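Local coordinates for protein response regulator (Caulobacter vibrioides, PDB 3T0Y) that probably serves in stress signalling as a PhyR-type response regulator whose sigma-factor-like domain mimics a sigma factor to sequester its anti-sigma partner, at residues P26-Y31 / A69-F74. Sequence-based numbering, arbitrary orientation.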
loop_
_atom_site.group_PDB
_atom_site.type_symbol
_atom_site.label_atom_id
_atom_site.label_comp_id
_atom_site.label_asym_id
_atom_site.label_seq_id
_atom_site.Cartn_x
_atom_site.Cartn_y
_atom_site.Cartn_z
ATOM N N PRO C 26 9.195 -13.150 6.095
ATOM C CA PRO C 26 9.584 -11.855 6.676
ATOM C C PRO C 26 10.429 -11.032 5.705
ATOM O O PRO C 26 10.417 -9.800 5.768
ATOM C CB PRO C 26 10.438 -12.247 7.897
ATOM C CG PRO C 26 10.047 -13.648 8.217
ATOM C CD PRO C 26 9.681 -14.286 6.896
ATOM N N TYR C 27 11.166 -11.702 4.822
ATOM C CA TYR C 27 12.060 -10.989 3.909
ATOM C C TYR C 27 11.322 -10.388 2.724
ATOM O O TYR C 27 11.513 -9.230 2.411
ATOM C CB TYR C 27 13.212 -11.888 3.485
ATOM C CG TYR C 27 13.961 -12.327 4.708
ATOM C CD1 TYR C 27 14.925 -11.504 5.278
ATOM C CD2 TYR C 27 13.654 -13.520 5.343
ATOM C CE1 TYR C 27 15.591 -11.875 6.418
ATOM C CE2 TYR C 27 14.319 -13.905 6.495
ATOM C CZ TYR C 27 15.287 -13.077 7.024
ATOM O OH TYR C 27 15.954 -13.441 8.167
ATOM N N ILE C 28 10.429 -11.155 2.114
ATOM C CA ILE C 28 9.609 -10.617 1.059
ATOM C C ILE C 28 8.786 -9.450 1.607
ATOM O O ILE C 28 8.503 -8.497 0.886
ATOM C CB ILE C 28 8.735 -11.715 0.379
ATOM C CG1 ILE C 28 8.226 -11.246 -0.982
ATOM C CG2 ILE C 28 7.574 -12.136 1.255
ATOM C CD1 ILE C 28 9.323 -10.744 -1.884
ATOM N N ARG C 29 8.436 -9.473 2.891
ATOM C CA ARG C 29 7.656 -8.346 3.409
ATOM C C ARG C 29 8.519 -7.117 3.468
ATOM O O ARG C 29 8.041 -6.003 3.215
ATOM C CB ARG C 29 7.095 -8.601 4.804
ATOM C CG ARG C 29 6.107 -9.723 4.911
ATOM C CD ARG C 29 5.581 -9.797 6.352
ATOM N NE ARG C 29 4.608 -8.745 6.648
ATOM C CZ ARG C 29 4.483 -8.137 7.825
ATOM N NH1 ARG C 29 5.294 -8.456 8.829
ATOM N NH2 ARG C 29 3.553 -7.198 7.995
ATOM N N ARG C 30 9.783 -7.308 3.841
ATOM C CA ARG C 30 10.703 -6.187 3.902
ATOM C C ARG C 30 10.829 -5.591 2.508
ATOM O O ARG C 30 10.753 -4.385 2.340
ATOM C CB ARG C 30 12.086 -6.604 4.416
ATOM C CG ARG C 30 13.093 -5.450 4.408
ATOM C CD ARG C 30 14.499 -5.909 4.728
ATOM N NE ARG C 30 14.876 -7.017 3.868
ATOM C CZ ARG C 30 15.933 -7.790 4.051
ATOM N NH1 ARG C 30 16.741 -7.589 5.084
ATOM N NH2 ARG C 30 16.154 -8.789 3.213
ATOM N N TYR C 31 11.023 -6.447 1.508
ATOM C CA TYR C 31 11.224 -5.960 0.151
ATOM C C TYR C 31 9.962 -5.242 -0.334
ATOM O O TYR C 31 10.031 -4.142 -0.882
ATOM C CB TYR C 31 11.571 -7.115 -0.775
ATOM C CG TYR C 31 11.623 -6.730 -2.225
ATOM C CD1 TYR C 31 12.622 -5.885 -2.696
ATOM C CD2 TYR C 31 10.675 -7.206 -3.131
ATOM C CE1 TYR C 31 12.677 -5.512 -4.020
ATOM C CE2 TYR C 31 10.726 -6.845 -4.463
ATOM C CZ TYR C 31 11.746 -5.990 -4.901
ATOM O OH TYR C 31 11.842 -5.625 -6.223
ATOM N N ALA C 69 12.839 -17.854 -6.328
ATOM C CA ALA C 69 11.635 -18.147 -7.095
ATOM C C ALA C 69 10.430 -17.390 -6.545
ATOM O O ALA C 69 9.556 -16.972 -7.291
ATOM C CB ALA C 69 11.370 -19.674 -7.113
ATOM N N LEU C 70 10.400 -17.189 -5.236
ATOM C CA LEU C 70 9.336 -16.423 -4.603
ATOM C C LEU C 70 9.363 -14.948 -5.043
ATOM O O LEU C 70 8.343 -14.389 -5.445
ATOM C CB LEU C 70 9.474 -16.490 -3.083
ATOM C CG LEU C 70 8.508 -15.610 -2.293
ATOM C CD1 LEU C 70 7.050 -16.007 -2.559
ATOM C CD2 LEU C 70 8.821 -15.614 -0.793
ATOM N N TYR C 71 10.529 -14.318 -4.971
ATOM C CA TYR C 71 10.640 -12.935 -5.411
ATOM C C TYR C 71 10.405 -12.803 -6.901
ATOM O O TYR C 71 9.939 -11.783 -7.350
ATOM C CB TYR C 71 12.015 -12.375 -5.108
ATOM C CG TYR C 71 12.255 -11.995 -3.673
ATOM C CD1 TYR C 71 12.182 -12.938 -2.656
ATOM C CD2 TYR C 71 12.607 -10.692 -3.342
ATOM C CE1 TYR C 71 12.445 -12.594 -1.353
ATOM C CE2 TYR C 71 12.860 -10.330 -2.044
ATOM C CZ TYR C 71 12.788 -11.289 -1.051
ATOM O OH TYR C 71 13.065 -10.929 0.244
ATOM N N ARG C 72 10.767 -13.818 -7.674
ATOM C CA ARG C 72 10.431 -13.830 -9.097
ATOM C C ARG C 72 8.919 -13.757 -9.297
ATOM O O ARG C 72 8.445 -12.986 -10.125
ATOM C CB ARG C 72 11.019 -15.070 -9.795
ATOM C CG ARG C 72 10.752 -15.117 -11.277
ATOM C CD ARG C 72 11.412 -16.334 -11.926
ATOM N NE ARG C 72 10.864 -16.631 -13.250
ATOM C CZ ARG C 72 11.419 -16.279 -14.409
ATOM N NH1 ARG C 72 12.564 -15.606 -14.444
ATOM N NH2 ARG C 72 10.823 -16.611 -15.548
ATOM N N VAL C 73 8.155 -14.529 -8.523
ATOM C CA VAL C 73 6.698 -14.456 -8.642
ATOM C C VAL C 73 6.153 -13.119 -8.136
ATOM O O VAL C 73 5.288 -12.513 -8.773
ATOM C CB VAL C 73 5.975 -15.607 -7.933
ATOM C CG1 VAL C 73 4.468 -15.312 -7.861
ATOM C CG2 VAL C 73 6.218 -16.903 -8.658
ATOM N N PHE C 74 6.652 -12.662 -6.991
ATOM C CA PHE C 74 6.233 -11.375 -6.463
ATOM C C PHE C 74 6.420 -10.295 -7.517
ATOM O O PHE C 74 5.506 -9.527 -7.815
ATOM C CB PHE C 74 7.044 -11.011 -5.224
ATOM C CG PHE C 74 6.763 -9.634 -4.717
ATOM C CD1 PHE C 74 7.429 -8.535 -5.244
ATOM C CD2 PHE C 74 5.811 -9.430 -3.728
ATOM C CE1 PHE C 74 7.157 -7.265 -4.779
ATOM C CE2 PHE C 74 5.539 -8.147 -3.249
ATOM C CZ PHE C 74 6.214 -7.065 -3.772
#
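Ile-28 and Tyr-71 interlock in the helical, sigma2-like part of PhyR's sigma-like domain, where helices 25-36 and 66-80 run in the same general direction, their local axes 11.0 Å apart and inclined at 37°. The wide spacing is filled by side chains, chiefly an aromatic cluster of Tyr-31, Tyr-71 and Phe-74 with the Ile-28 tip against Tyr-71 and Phe-74. Followed outward, Ile-28 starts with CB, which lies 4.1 Å from Leu-70 CD2 and near Tyr-71 CE1. Ile-28 CG1, anti to the backbone N (chi1 -162°), reaches across to Phe-74 CD2 at 4.1 Å. The terminal Ile-28 CD1 then sits over the centre of one Tyr-71 ring face, 3.4 Å from the centroid and almost exactly on the ring normal, a CH-pi contact in which all six ring carbons are nearly equidistant from the methyl. The same CD1 also meets Phe-74 CG. The Ile-28 and Tyr-71 side chains run antiparallel alongside each other, each tip pointing to the other helix. Tyr-31 joins through CB, 3.7 Å from Tyr-71 CE2; its ring is tilted 40° to that of Tyr-71, and Tyr-31 CE2 approaches Phe-74 CE1 at 3.6 Å. Helix 39-54 also packs here, Val-46 touching both Ile-28 and Phe-74 and Tyr-45 touching Phe-74. A second copy of the protein brings Phe-109 edge-to-face with Tyr-71, and its Glu-107 takes a hydrogen bond from the phenol. On helix 25-36 that hydroxyl only abuts the backbone and the base of a side chain: Tyr-71 OH lies 3.2 Å from Ile-28 N, at an angle too poor for a bond, and 3.4 Å from Tyr-27 CB.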